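Local coordinates for tailspike protein (Acinetobacter phage vB_ApiP_P1, PDB 6E1R) that probably binds and cleaves the capsular polysaccharide of its Acinetobacter host as the trimeric receptor-binding spike of the phage tail, at residues Phe153-Gly158 against Thr180-Thr185; Ser160-Tyr165 against Tyr189-Thr194. All coordinates share one frame; numbering follows the deposited sequence.

Interaction 1. Residues Phe153-Gly158 against Thr180-Thr185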
loop_
_atom_site.group_PDB
_atom_site.type_symbol
_atom_site.label_atom_id
_atom_site.label_comp_id
_atom_site.label_asym_id
_atom_site.label_seq_id
_atom_site.Cartn_x
_atom_site.Cartn_y
_atom_site.Cartn_z
ATOM N N PHE A 153 -29.720 14.055 2.594
ATOM C CA PHE A 153 -29.087 14.805 3.667
ATOM C C PHE A 153 -28.443 16.057 3.094
ATOM O O PHE A 153 -27.900 16.036 1.984
ATOM C CB PHE A 153 -28.040 13.964 4.408
ATOM C CG PHE A 153 -28.630 12.899 5.289
ATOM C CD1 PHE A 153 -29.118 13.217 6.546
ATOM C CD2 PHE A 153 -28.690 11.581 4.866
ATOM C CE1 PHE A 153 -29.660 12.243 7.363
ATOM C CE2 PHE A 153 -29.231 10.602 5.678
ATOM C CZ PHE A 153 -29.716 10.933 6.929
ATOM N N THR A 154 -28.507 17.145 3.854
ATOM C CA THR A 154 -27.937 18.425 3.453
ATOM C C THR A 154 -26.797 18.776 4.399
ATOM O O THR A 154 -27.014 18.949 5.603
ATOM C CB THR A 154 -28.999 19.526 3.458
ATOM O OG1 THR A 154 -29.907 19.319 2.369
ATOM C CG2 THR A 154 -28.351 20.891 3.324
ATOM N N VAL A 155 -25.589 18.870 3.853
ATOM C CA VAL A 155 -24.416 19.224 4.643
ATOM C C VAL A 155 -24.449 20.718 4.931
ATOM O O VAL A 155 -24.626 21.536 4.020
ATOM C CB VAL A 155 -23.128 18.822 3.911
ATOM C CG1 VAL A 155 -21.912 19.160 4.754
ATOM C CG2 VAL A 155 -23.154 17.339 3.576
ATOM N N LYS A 156 -24.276 21.079 6.199
ATOM C CA LYS A 156 -24.336 22.474 6.603
ATOM C C LYS A 156 -23.080 23.222 6.161
ATOM O O LYS A 156 -22.042 22.630 5.853
ATOM C CB LYS A 156 -24.498 22.582 8.118
ATOM C CG LYS A 156 -25.755 21.923 8.662
ATOM C CD LYS A 156 -25.770 21.959 10.180
ATOM C CE LYS A 156 -27.053 21.373 10.735
ATOM N NZ LYS A 156 -27.092 21.454 12.220
ATOM N N ALA A 157 -23.190 24.548 6.133
ATOM C CA ALA A 157 -22.087 25.385 5.687
ATOM C C ALA A 157 -20.934 25.346 6.684
ATOM O O ALA A 157 -21.127 25.152 7.888
ATOM C CB ALA A 157 -22.556 26.826 5.489
ATOM N N GLY A 158 -19.725 25.536 6.168
ATOM C CA GLY A 158 -18.554 25.561 7.032
ATOM C C GLY A 158 -18.226 24.175 7.549
ATOM O O GLY A 158 -18.096 23.213 6.783
ATOM N N THR A 180 -30.040 13.007 -4.535
ATOM C CA THR A 180 -28.719 12.534 -4.149
ATOM C C THR A 180 -28.751 12.232 -2.659
ATOM O O THR A 180 -29.653 12.668 -1.940
ATOM C CB THR A 180 -27.624 13.560 -4.472
ATOM O OG1 THR A 180 -26.351 13.043 -4.065
ATOM C CG2 THR A 180 -27.883 14.870 -3.751
ATOM N N ALA A 181 -27.753 11.478 -2.201
ATOM C CA ALA A 181 -27.679 11.166 -0.779
ATOM C C ALA A 181 -27.180 12.349 0.039
ATOM O O ALA A 181 -27.618 12.536 1.180
ATOM C CB ALA A 181 -26.779 9.952 -0.549
ATOM N N PHE A 182 -26.276 13.155 -0.517
ATOM C CA PHE A 182 -25.699 14.286 0.197
ATOM C C PHE A 182 -25.462 15.441 -0.764
ATOM O O PHE A 182 -25.095 15.231 -1.924
ATOM C CB PHE A 182 -24.375 13.908 0.875
ATOM C CG PHE A 182 -24.512 12.844 1.924
ATOM C CD1 PHE A 182 -24.383 11.505 1.594
ATOM C CD2 PHE A 182 -24.765 13.183 3.241
ATOM C CE1 PHE A 182 -24.510 10.522 2.557
ATOM C CE2 PHE A 182 -24.892 12.205 4.209
ATOM C CZ PHE A 182 -24.764 10.873 3.866
ATOM N N ARG A 183 -25.671 16.659 -0.270
ATOM C CA ARG A 183 -25.320 17.867 -0.999
ATOM C C ARG A 183 -24.917 18.931 0.010
ATOM O O ARG A 183 -25.389 18.932 1.150
ATOM C CB ARG A 183 -26.472 18.376 -1.871
ATOM C CG ARG A 183 -26.017 19.223 -3.051
ATOM C CD ARG A 183 -27.184 19.641 -3.929
ATOM N NE ARG A 183 -27.784 18.508 -4.627
ATOM C CZ ARG A 183 -27.402 18.080 -5.825
ATOM N NH1 ARG A 183 -26.412 18.689 -6.462
ATOM N NH2 ARG A 183 -28.008 17.040 -6.383
ATOM N N SER A 184 -24.039 19.834 -0.415
ATOM C CA SER A 184 -23.475 20.847 0.466
ATOM C C SER A 184 -24.075 22.213 0.163
ATOM O O SER A 184 -24.241 22.587 -1.003
ATOM C CB SER A 184 -21.951 20.914 0.326
ATOM O OG SER A 184 -21.339 19.749 0.846
ATOM N N THR A 185 -24.405 22.950 1.220
ATOM C CA THR A 185 -24.831 24.338 1.100
ATOM C C THR A 185 -23.609 25.237 1.244
ATOM O O THR A 185 -22.896 25.163 2.251
ATOM C CB THR A 185 -25.884 24.685 2.152
ATOM O OG1 THR A 185 -25.409 24.312 3.452
ATOM C CG2 THR A 185 -27.189 23.961 1.862
#

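Interaction 2. Residues Ser160-Tyr165 against Tyr189-Thr194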
loop_
_atom_site.group_PDB
_atom_site.type_symbol
_atom_site.label_atom_id
_atom_site.label_comp_id
_atom_site.label_asym_id
_atom_site.label_seq_id
_atom_site.Cartn_x
_atom_site.Cartn_y
_atom_site.Cartn_z
ATOM N N SER A 160 -20.149 22.931 10.226
ATOM C CA SER A 160 -21.279 22.657 11.107
ATOM C C SER A 160 -21.761 21.214 11.016
ATOM O O SER A 160 -22.469 20.754 11.919
ATOM C CB SER A 160 -22.426 23.615 10.792
ATOM O OG SER A 160 -21.997 24.964 10.877
ATOM N N SER A 161 -21.406 20.493 9.955
ATOM C CA SER A 161 -21.761 19.087 9.812
ATOM C C SER A 161 -20.583 18.159 10.079
ATOM O O SER A 161 -20.684 16.957 9.807
ATOM C CB SER A 161 -22.321 18.821 8.413
ATOM O OG SER A 161 -23.509 19.556 8.185
ATOM N N GLU A 162 -19.477 18.684 10.602
ATOM C CA GLU A 162 -18.292 17.868 10.829
ATOM C C GLU A 162 -18.590 16.747 11.818
ATOM O O GLU A 162 -19.424 16.888 12.717
ATOM C CB GLU A 162 -17.136 18.736 11.334
ATOM C CG GLU A 162 -15.802 18.012 11.432
ATOM C CD GLU A 162 -14.688 18.893 11.957
ATOM O OE1 GLU A 162 -14.912 19.618 12.948
ATOM O OE2 GLU A 162 -13.587 18.866 11.369
ATOM N N SER A 163 -17.900 15.619 11.622
ATOM C CA SER A 163 -18.018 14.421 12.449
ATOM C C SER A 163 -19.366 13.748 12.231
ATOM O O SER A 163 -20.411 14.303 12.580
ATOM C CB SER A 163 -17.807 14.746 13.932
ATOM O OG SER A 163 -16.520 15.293 14.154
ATOM N N SER A 164 -19.349 12.555 11.641
ATOM C CA SER A 164 -20.567 11.793 11.406
ATOM C C SER A 164 -20.183 10.343 11.144
ATOM O O SER A 164 -19.012 10.018 10.933
ATOM C CB SER A 164 -21.385 12.369 10.245
ATOM O OG SER A 164 -20.600 12.497 9.075
ATOM N N TYR A 165 -21.189 9.474 11.165
ATOM C CA TYR A 165 -20.982 8.056 10.904
ATOM C C TYR A 165 -22.220 7.504 10.217
ATOM O O TYR A 165 -23.339 7.703 10.698
ATOM C CB TYR A 165 -20.698 7.288 12.200
ATOM C CG TYR A 165 -20.335 5.833 11.991
ATOM C CD1 TYR A 165 -21.319 4.854 11.904
ATOM C CD2 TYR A 165 -19.007 5.437 11.884
ATOM C CE1 TYR A 165 -20.990 3.525 11.715
ATOM C CE2 TYR A 165 -18.670 4.110 11.695
ATOM C CZ TYR A 165 -19.664 3.158 11.611
ATOM O OH TYR A 165 -19.332 1.837 11.422
ATOM N N TYR A 189 -18.617 21.500 4.442
ATOM C CA TYR A 189 -17.717 20.365 4.600
ATOM C C TYR A 189 -18.461 19.173 5.193
ATOM O O TYR A 189 -19.021 19.268 6.291
ATOM C CB TYR A 189 -16.533 20.741 5.489
ATOM C CG TYR A 189 -15.233 20.958 4.750
ATOM C CD1 TYR A 189 -15.056 20.493 3.452
ATOM C CD2 TYR A 189 -14.176 21.622 5.356
ATOM C CE1 TYR A 189 -13.860 20.688 2.781
ATOM C CE2 TYR A 189 -12.981 21.821 4.696
ATOM C CZ TYR A 189 -12.828 21.353 3.410
ATOM O OH TYR A 189 -11.636 21.554 2.757
ATOM N N LEU A 190 -18.464 18.055 4.468
ATOM C CA LEU A 190 -18.855 16.764 5.033
ATOM C C LEU A 190 -17.576 16.154 5.591
ATOM O O LEU A 190 -16.893 15.372 4.930
ATOM C CB LEU A 190 -19.507 15.876 3.978
ATOM C CG LEU A 190 -20.539 14.835 4.433
ATOM C CD1 LEU A 190 -21.216 14.192 3.230
ATOM C CD2 LEU A 190 -19.923 13.770 5.323
ATOM N N SER A 191 -17.243 16.526 6.823
ATOM C CA SER A 191 -15.918 16.303 7.381
ATOM C C SER A 191 -15.929 15.205 8.437
ATOM O O SER A 191 -16.880 15.085 9.216
ATOM C CB SER A 191 -15.367 17.596 7.988
ATOM O OG SER A 191 -14.166 17.356 8.699
ATOM N N GLN A 192 -14.855 14.416 8.453
ATOM C CA GLN A 192 -14.597 13.396 9.470
ATOM C C GLN A 192 -15.768 12.421 9.595
ATOM O O GLN A 192 -16.339 12.214 10.667
ATOM C CB GLN A 192 -14.261 14.045 10.815
ATOM C CG GLN A 192 -12.949 14.818 10.799
ATOM C CD GLN A 192 -12.564 15.359 12.160
ATOM O OE1 GLN A 192 -13.350 15.314 13.104
ATOM N NE2 GLN A 192 -11.344 15.873 12.268
ATOM N N SER A 193 -16.112 11.813 8.465
ATOM C CA SER A 193 -17.212 10.867 8.379
ATOM C C SER A 193 -16.690 9.488 7.996
ATOM O O SER A 193 -15.553 9.325 7.545
ATOM C CB SER A 193 -18.262 11.332 7.363
ATOM O OG SER A 193 -19.386 10.467 7.363
ATOM N N THR A 194 -17.546 8.487 8.184
ATOM C CA THR A 194 -17.242 7.114 7.808
ATOM C C THR A 194 -18.464 6.514 7.134
ATOM O O THR A 194 -19.578 6.623 7.654
ATOM C CB THR A 194 -16.847 6.268 9.026
ATOM O OG1 THR A 194 -15.685 6.830 9.650
ATOM C CG2 THR A 194 -16.549 4.834 8.607
HETATM O O HOH W 1 -19.696 14.943 8.679
HETATM O O HOH W 2 -20.363 21.330 7.367
#

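Interaction 1. Residues Phe153-Gly158 against Thr180-Thr185
The phenyl rings of Phe153 and Phe182 lie side by side and point the same way, their planes 18° apart but slid so far that they barely overlap, with centroids 5.6 Å apart. Ala181 O sits at the edge of the Phe153 ring, in its plane, while Phe182 CD2 and CE2 both come to 3.6 Å of Phe153 CB. The edge-to-face partner of Phe182 is Phe166, and Phe153 packs on Phe171. Val155 follows on the same face, its CB 3.7 Å from Ser184 OG.

The backbones run parallel in neighbouring rungs of a right-handed beta-helix. Arg183 N donates to Phe153 O, and Arg183 O accepts from Val155 N at 2.7 Å. At the end of the pairing, Val155 O is gripped twice, by Thr185 N at 3.1 Å and by Thr185 OG1 at 2.9 Å, the hydroxyl set between the backbone N and carbonyl carbon (chi1 52°). Thr185 CG2 meets Thr154 CG2 at 3.6 Å, the side chains crossing at about a right angle. Phe153, Phe182 and Val155 thus make their side mainly apolar, with Ser184 OG a polar exception satisfied by Gly188 O and Asn211 N, whereas Arg183 and Thr154 on the other side find polar partners in Asp209 and Thr122.

Interaction 2. Residues Ser160-Tyr165 against Tyr189-Thr194
Successive turns of the parallel beta-helix meet where Glu162-Tyr165 runs beside Ser191-Thr194, the chains nearly parallel and in register residue for residue. Ser163 N donates to Ser191 O at 2.7 Å, its approach tilted 32° from the carbonyl plane, and Ser164 N reaches Gln192 O from above that carbonyl's plane.

Glu162 CG, anti to the backbone N (chi1 -173°), lies 3.5 Å from Ser191 CB. Ser191 OG donates to the anti lone pair of Glu162 OE2 at 3.1 Å. The carboxylate also stacks on the side-chain amide of Gln192, the two planes 22° apart as the chains cross. Further along the strand, Tyr165 CD2 and CE2 rest against Thr194 CB and CG2.

The second subunit of the trimer packs against this contact: Ser163 OG bonds to Gln139 of the second subunit, whose His197 meets the Tyr165 ring edge-to-face and bonds Thr194 OG1, which also binds Asp216 of its own chain.

A water and two serine hydroxyls join the buried backbone here. Ser193 OG donates to Ser164 OG at 2.9 Å, and Ser164 OG in turn donates to a water, 2.6 Å away, that gives its own protons to Ser161 O and Ser191 O.

Overall arrangement
Both contacts join the same two consecutive turns of the beta-helix, on adjoining faces: strands 151-155 and 178-184 pair in interaction 1, and the strands that follow each of them, 164-167 and 189-196, pair in interaction 2. Probable hydrogen bonds tie the corner between them, Lys156 N to the side-chain Ser161 OG and Tyr189 N to the backbone Gly158 O, while Val155 CG1 packs on Tyr189 O. Interaction 1 is partly buried, running from phenylalanines to exposed Thr185 and Ala157, and no other chain touches it. Interaction 2 is buried, rich in serine and water, and shared with the second subunit, so its polar chemistry belongs to both turn stacking and trimer assembly.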